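PDB 4NB5: HTH-type transcriptional regulator MmpR5 from Mycobacterium tuberculosis, which controls expression of the MmpS2-MmpL2, MmpS4-MmpL4 and MmpS5-MmpL5 transport systems, and of its own gene, by binding directly to the promoter regions. Local coordinates for residues B[15-20]-B[40-45]; B[51-56]-B[89-94]. One frame throughout, in Å; residues are numbered along the deposited sequence.

Contact 1: residues B[15-20]-B[40-45]; sequences DIMEFV and LGWLLV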
loop_
_atom_site.group_PDB
_atom_site.type_symbol
_atom_site.label_atom_id
_atom_site.label_comp_id
_atom_site.label_asym_id
_atom_site.label_seq_id
_atom_site.Cartn_x
_atom_site.Cartn_y
_atom_site.Cartn_z
ATOM N N ASP B 15 -25.276 3.425 21.323
ATOM C CA ASP B 15 -24.105 2.957 22.044
ATOM C C ASP B 15 -23.137 2.321 21.069
ATOM O O ASP B 15 -23.417 2.211 19.875
ATOM C CB ASP B 15 -24.466 2.004 23.191
ATOM C CG ASP B 15 -25.091 0.707 22.718
ATOM O OD1 ASP B 15 -25.848 0.102 23.504
ATOM O OD2 ASP B 15 -24.819 0.281 21.579
ATOM N N ILE B 16 -21.989 1.922 21.587
ATOM C CA ILE B 16 -20.918 1.397 20.748
ATOM C C ILE B 16 -21.307 0.163 19.944
ATOM O O ILE B 16 -20.839 -0.012 18.816
ATOM C CB ILE B 16 -19.679 1.059 21.592
ATOM C CG1 ILE B 16 -18.916 2.329 21.959
ATOM C CG2 ILE B 16 -18.775 0.090 20.846
ATOM C CD1 ILE B 16 -18.756 3.308 20.826
ATOM N N MET B 17 -22.131 -0.721 20.490
ATOM C CA MET B 17 -22.433 -1.903 19.704
ATOM C C MET B 17 -23.358 -1.572 18.538
ATOM O O MET B 17 -23.280 -2.242 17.514
ATOM C CB MET B 17 -22.954 -3.073 20.543
ATOM C CG MET B 17 -21.838 -3.961 21.113
ATOM S SD MET B 17 -20.462 -4.352 19.983
ATOM C CE MET B 17 -21.234 -5.480 18.820
ATOM N N GLU B 18 -24.173 -0.524 18.650
ATOM C CA GLU B 18 -24.992 -0.091 17.523
ATOM C C GLU B 18 -24.102 0.435 16.388
ATOM O O GLU B 18 -24.358 0.190 15.211
ATOM C CB GLU B 18 -25.988 0.983 17.959
ATOM C CG GLU B 18 -26.899 1.467 16.844
ATOM C CD GLU B 18 -27.977 2.411 17.342
ATOM O OE1 GLU B 18 -28.829 2.825 16.527
ATOM O OE2 GLU B 18 -27.973 2.736 18.549
ATOM N N PHE B 19 -23.048 1.156 16.751
ATOM C CA PHE B 19 -22.087 1.643 15.766
ATOM C C PHE B 19 -21.373 0.468 15.084
ATOM O O PHE B 19 -21.245 0.421 13.854
ATOM C CB PHE B 19 -21.072 2.570 16.441
ATOM C CG PHE B 19 -19.888 2.889 15.582
ATOM C CD1 PHE B 19 -20.004 3.768 14.518
ATOM C CD2 PHE B 19 -18.662 2.297 15.833
ATOM C CE1 PHE B 19 -18.913 4.047 13.724
ATOM C CE2 PHE B 19 -17.574 2.567 15.045
ATOM C CZ PHE B 19 -17.694 3.440 13.989
ATOM N N VAL B 20 -20.894 -0.475 15.887
ATOM C CA VAL B 20 -20.188 -1.639 15.372
ATOM C C VAL B 20 -21.095 -2.428 14.424
ATOM O O VAL B 20 -20.690 -2.819 13.327
ATOM C CB VAL B 20 -19.692 -2.535 16.521
ATOM C CG1 VAL B 20 -19.205 -3.882 15.996
ATOM C CG2 VAL B 20 -18.588 -1.836 17.284
ATOM N N LEU B 40 -13.481 -3.390 12.029
ATOM C CA LEU B 40 -13.023 -2.023 11.842
ATOM C C LEU B 40 -13.745 -1.099 12.819
ATOM O O LEU B 40 -13.130 -0.252 13.456
ATOM C CB LEU B 40 -13.248 -1.569 10.402
ATOM C CG LEU B 40 -12.828 -0.129 10.085
ATOM C CD1 LEU B 40 -11.370 0.120 10.435
ATOM C CD2 LEU B 40 -13.080 0.203 8.627
ATOM N N GLY B 41 -15.057 -1.270 12.943
ATOM C CA GLY B 41 -15.822 -0.475 13.886
ATOM C C GLY B 41 -15.318 -0.624 15.316
ATOM O O GLY B 41 -15.155 0.362 16.034
ATOM N N TRP B 42 -15.078 -1.859 15.736
ATOM C CA TRP B 42 -14.557 -2.114 17.068
ATOM C C TRP B 42 -13.213 -1.407 17.284
ATOM O O TRP B 42 -12.992 -0.780 18.316
ATOM C CB TRP B 42 -14.413 -3.619 17.315
ATOM C CG TRP B 42 -13.950 -3.946 18.706
ATOM C CD1 TRP B 42 -12.694 -4.319 19.082
ATOM C CD2 TRP B 42 -14.742 -3.933 19.904
ATOM N NE1 TRP B 42 -12.654 -4.540 20.439
ATOM C CE2 TRP B 42 -13.891 -4.307 20.961
ATOM C CE3 TRP B 42 -16.082 -3.651 20.172
ATOM C CZ2 TRP B 42 -14.347 -4.401 22.277
ATOM C CZ3 TRP B 42 -16.528 -3.741 21.486
ATOM C CH2 TRP B 42 -15.659 -4.110 22.519
ATOM N N LEU B 43 -12.314 -1.491 16.308
ATOM C CA LEU B 43 -10.986 -0.889 16.481
ATOM C C LEU B 43 -11.020 0.634 16.443
ATOM O O LEU B 43 -10.056 1.291 16.836
ATOM C CB LEU B 43 -10.004 -1.444 15.443
ATOM C CG LEU B 43 -9.625 -2.908 15.670
ATOM C CD1 LEU B 43 -8.906 -3.473 14.468
ATOM C CD2 LEU B 43 -8.752 -3.059 16.917
ATOM N N LEU B 44 -12.133 1.196 15.984
ATOM C CA LEU B 44 -12.345 2.637 16.010
ATOM C C LEU B 44 -12.798 3.159 17.377
ATOM O O LEU B 44 -12.636 4.336 17.668
ATOM C CB LEU B 44 -13.389 3.024 14.961
ATOM C CG LEU B 44 -12.794 3.212 13.572
ATOM C CD1 LEU B 44 -13.849 2.992 12.513
ATOM C CD2 LEU B 44 -12.201 4.584 13.415
ATOM N N VAL B 45 -13.373 2.292 18.208
ATOM C CA VAL B 45 -13.964 2.751 19.465
ATOM C C VAL B 45 -13.446 2.041 20.707
ATOM O O VAL B 45 -13.740 2.471 21.816
ATOM C CB VAL B 45 -15.504 2.612 19.465
ATOM C CG1 VAL B 45 -16.115 3.512 18.408
ATOM C CG2 VAL B 45 -15.917 1.164 19.260
#

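Contact 2: residues B[51-56]-B[89-94]; sequences QSSEEL and RRTYFR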
loop_
_atom_site.group_PDB
_atom_site.type_symbol
_atom_site.label_atom_id
_atom_site.label_comp_id
_atom_site.label_asym_id
_atom_site.label_seq_id
_atom_site.Cartn_x
_atom_site.Cartn_y
_atom_site.Cartn_z
ATOM N N GLN B 51 -5.699 -4.310 20.655
ATOM C CA GLN B 51 -6.485 -5.469 21.065
ATOM C C GLN B 51 -5.815 -6.758 20.610
ATOM O O GLN B 51 -5.334 -6.849 19.475
ATOM C CB GLN B 51 -7.881 -5.409 20.434
ATOM C CG GLN B 51 -8.678 -4.173 20.786
ATOM C CD GLN B 51 -9.493 -4.351 22.049
ATOM O OE1 GLN B 51 -10.353 -5.231 22.122
ATOM N NE2 GLN B 51 -9.230 -3.523 23.046
ATOM N N SER B 52 -5.815 -7.772 21.473
ATOM C CA SER B 52 -5.302 -9.083 21.094
ATOM C C SER B 52 -6.298 -9.840 20.230
ATOM O O SER B 52 -7.500 -9.558 20.249
ATOM C CB SER B 52 -4.997 -9.913 22.342
ATOM O OG SER B 52 -6.196 -10.395 22.923
ATOM N N SER B 53 -5.801 -10.818 19.482
ATOM C CA SER B 53 -6.654 -11.652 18.642
ATOM C C SER B 53 -7.775 -12.288 19.465
ATOM O O SER B 53 -8.933 -12.339 19.035
ATOM C CB SER B 53 -5.824 -12.747 17.965
ATOM O OG SER B 53 -4.985 -12.202 16.964
ATOM N N GLU B 54 -7.426 -12.754 20.660
ATOM C CA GLU B 54 -8.383 -13.405 21.545
ATOM C C GLU B 54 -9.456 -12.421 22.008
ATOM O O GLU B 54 -10.644 -12.750 22.022
ATOM C CB GLU B 54 -7.657 -14.004 22.754
ATOM C CG GLU B 54 -6.693 -15.149 22.413
ATOM C CD GLU B 54 -5.466 -14.721 21.605
ATOM O OE1 GLU B 54 -5.002 -15.532 20.773
ATOM O OE2 GLU B 54 -4.954 -13.594 21.803
ATOM N N GLU B 55 -9.029 -11.214 22.373
ATOM C CA GLU B 55 -9.943 -10.169 22.824
ATOM C C GLU B 55 -10.940 -9.794 21.733
ATOM O O GLU B 55 -12.120 -9.551 22.009
ATOM C CB GLU B 55 -9.162 -8.926 23.249
ATOM C CG GLU B 55 -8.483 -9.051 24.601
ATOM C CD GLU B 55 -7.638 -7.836 24.949
ATOM O OE1 GLU B 55 -7.169 -7.140 24.020
ATOM O OE2 GLU B 55 -7.447 -7.578 26.156
ATOM N N LEU B 56 -10.455 -9.741 20.495
ATOM C CA LEU B 56 -11.300 -9.399 19.357
ATOM C C LEU B 56 -12.324 -10.492 19.098
ATOM O O LEU B 56 -13.503 -10.215 18.871
ATOM C CB LEU B 56 -10.442 -9.167 18.110
ATOM C CG LEU B 56 -9.534 -7.942 18.210
ATOM C CD1 LEU B 56 -8.546 -7.886 17.050
ATOM C CD2 LEU B 56 -10.359 -6.665 18.265
ATOM N N ARG B 89 3.571 -13.430 23.237
ATOM C CA ARG B 89 3.431 -14.168 21.983
ATOM C C ARG B 89 1.989 -14.169 21.474
ATOM O O ARG B 89 1.633 -14.919 20.564
ATOM C CB ARG B 89 4.004 -15.583 22.112
ATOM C CG ARG B 89 3.040 -16.681 22.522
ATOM C CD ARG B 89 3.782 -18.013 22.515
ATOM N NE ARG B 89 2.988 -19.130 23.019
ATOM C CZ ARG B 89 2.900 -19.478 24.299
ATOM N NH1 ARG B 89 3.543 -18.787 25.233
ATOM N NH2 ARG B 89 2.156 -20.518 24.651
ATOM N N ARG B 90 1.171 -13.299 22.054
ATOM C CA ARG B 90 -0.147 -13.008 21.510
ATOM C C ARG B 90 -0.002 -12.069 20.316
ATOM O O ARG B 90 0.947 -11.287 20.239
ATOM C CB ARG B 90 -1.035 -12.364 22.578
ATOM C CG ARG B 90 -1.591 -13.350 23.597
ATOM C CD ARG B 90 -2.179 -12.637 24.802
ATOM N NE ARG B 90 -1.143 -12.008 25.615
ATOM C CZ ARG B 90 -1.379 -11.303 26.717
ATOM N NH1 ARG B 90 -2.623 -11.129 27.148
ATOM N NH2 ARG B 90 -0.369 -10.769 27.391
ATOM N N THR B 91 -0.938 -12.166 19.377
ATOM C CA THR B 91 -1.008 -11.240 18.252
ATOM C C THR B 91 -1.914 -10.068 18.623
ATOM O O THR B 91 -3.028 -10.276 19.096
ATOM C CB THR B 91 -1.580 -11.929 17.000
ATOM O OG1 THR B 91 -0.739 -13.027 16.624
ATOM C CG2 THR B 91 -1.678 -10.947 15.838
ATOM N N TYR B 92 -1.431 -8.844 18.432
ATOM C CA TYR B 92 -2.249 -7.655 18.679
ATOM C C TYR B 92 -2.543 -6.913 17.382
ATOM O O TYR B 92 -1.748 -6.940 16.443
ATOM C CB TYR B 92 -1.550 -6.693 19.635
ATOM C CG TYR B 92 -1.359 -7.244 21.021
ATOM C CD1 TYR B 92 -2.356 -7.126 21.978
ATOM C CD2 TYR B 92 -0.176 -7.876 21.376
ATOM C CE1 TYR B 92 -2.181 -7.626 23.252
ATOM C CE2 TYR B 92 0.007 -8.380 22.647
ATOM C CZ TYR B 92 -0.997 -8.253 23.580
ATOM O OH TYR B 92 -0.814 -8.756 24.848
ATOM N N PHE B 93 -3.690 -6.243 17.341
ATOM C CA PHE B 93 -4.009 -5.353 16.233
ATOM C C PHE B 93 -4.419 -4.007 16.782
ATOM O O PHE B 93 -4.881 -3.890 17.920
ATOM C CB PHE B 93 -5.144 -5.908 15.372
ATOM C CG PHE B 93 -4.822 -7.210 14.718
ATOM C CD1 PHE B 93 -4.042 -7.254 13.573
ATOM C CD2 PHE B 93 -5.284 -8.397 15.255
ATOM C CE1 PHE B 93 -3.744 -8.464 12.971
ATOM C CE2 PHE B 93 -4.985 -9.605 14.662
ATOM C CZ PHE B 93 -4.215 -9.639 13.519
ATOM N N ARG B 94 -4.263 -3.003 15.934
ATOM C CA ARG B 94 -4.591 -1.654 16.304
ATOM C C ARG B 94 -4.968 -0.857 15.056
ATOM O O ARG B 94 -4.447 -1.084 14.016
ATOM C CB ARG B 94 -3.324 -1.059 16.816
ATOM C CG ARG B 94 -3.422 0.024 17.739
ATOM C CD ARG B 94 -2.084 0.718 17.677
ATOM N NE ARG B 94 -2.635 1.924 17.355
ATOM C CZ ARG B 94 -2.947 2.822 18.220
ATOM N NH1 ARG B 94 -2.621 2.746 19.455
ATOM N NH2 ARG B 94 -3.577 3.801 17.767
HETATM O O HOH W 1 -2.917 -14.403 19.761
#

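Contact 1: residues B[15-20]-B[40-45]
Ile16 and Val45 carry the aliphatic part of this contact, reaching toward each other tip to tip. Ile16 CG2 lies 3.4 Å from Val45 CG2, closer than usual van der Waals contact, and Ile16 CD1 settles 3.6 Å from Val45 CG1. Val20 adds its CG2 methyl, which sits over the backbone between Gly41 and Trp42 and also meets the rim of the indole near its plane, 4.2 Å from Trp42 CE3.

Phe19 provides a second aromatic contact. Its chi1 of 168° puts CG anti to the backbone N; the ring then meets helix 34-45 at its edge, with Phe19 CE2 3.4 Å from Gly41 O, which lies in the ring plane, while CZ meets Leu44 CD1 and the two side chains cross at about a right angle.

The short helical segments run roughly antiparallel, at 142°, with their axes 9.1 Å apart at closest, and the CA atoms of Val20 and Gly41 are 4.8 Å apart, where Gly41 has no side chain.

Leu125 and Leu136 of the second subunit pack on Ile16 and Val45, respectively. Across the two segments the contact is almost wholly apolar, with no hydrogen bond between them, implying that shape and burial beside the dimer partner hold the two helices together.

Contact 2: residues B[51-56]-B[89-94]
Tyr92 lays its ring beside Ser52, with CE1 3.7 Å from Ser52 CB, and the carbonyl carbon of Gln51 lies at the ring edge, near its plane. Tyr92 OH sits 3.1 Å above the guanidinium plane of Arg90, over its centre; Asp88 holds both groups, by a hydrogen bond to Tyr92 OH and a salt bridge to Arg90. On the other side of the sheet, the Phe93 ring is approached obliquely: Leu56 CD1 comes 3.8 Å from Phe93 CD2, and Ser53 OG 3.5 Å from Phe93 CE2. Ala71 and Ile75 of helix 64-77 also pack on this ring.

The backbones pair as antiparallel strands. Gln51 and Phe93 form the hydrogen-bonded pair, with Gln51 N to Phe93 O at 2.9 Å and nearly straight (170°), and Phe93 N to Gln51 O at 2.8 Å; Ser52 and Tyr92 are the adjacent non-hydrogen-bonded pair. Past the strand, Ser53 N still reaches Thr91 O at 2.9 Å, more bent at 146°. A water accepts from Thr91 N and donates to Glu54 OE1, bridging the segments near the exposed end.

Helix 53-59 starts with a capping box. Ser52 OG, placed between the backbone N and the carbonyl carbon (chi1 76°), accepts from Glu55 N at 3.0 Å, and Glu55 OE1 accepts from Ser52 N in return.

A short strand pairing with a wing strand and leading into helix 53-59, the probable first helix of the helix-turn-helix, is the arrangement of the MarR-type winged-helix DNA-binding domain.

Overall arrangement
Contact 1 is the more buried, an apolar helix-helix interface that faces the second subunit. Contact 2 is partly buried: its Phe93 and Leu56 side is buried against helix 64-77, whereas its Glu54 and Arg90 end is exposed and takes in a water. Their chemistry follows, with methyl and ring packing in 15-20/40-45 and directed backbone bonds plus a capping box in 51-56/89-94. The two share no helix or strand and their centres lie about 17 Å apart, but helix 34-45 leads on to strand 51-52. Trp42 joins them: its NE1 probably hydrogen-bonds Gln51 OE1 (2.9 Å), and its CD1 packs on Leu56 CD2.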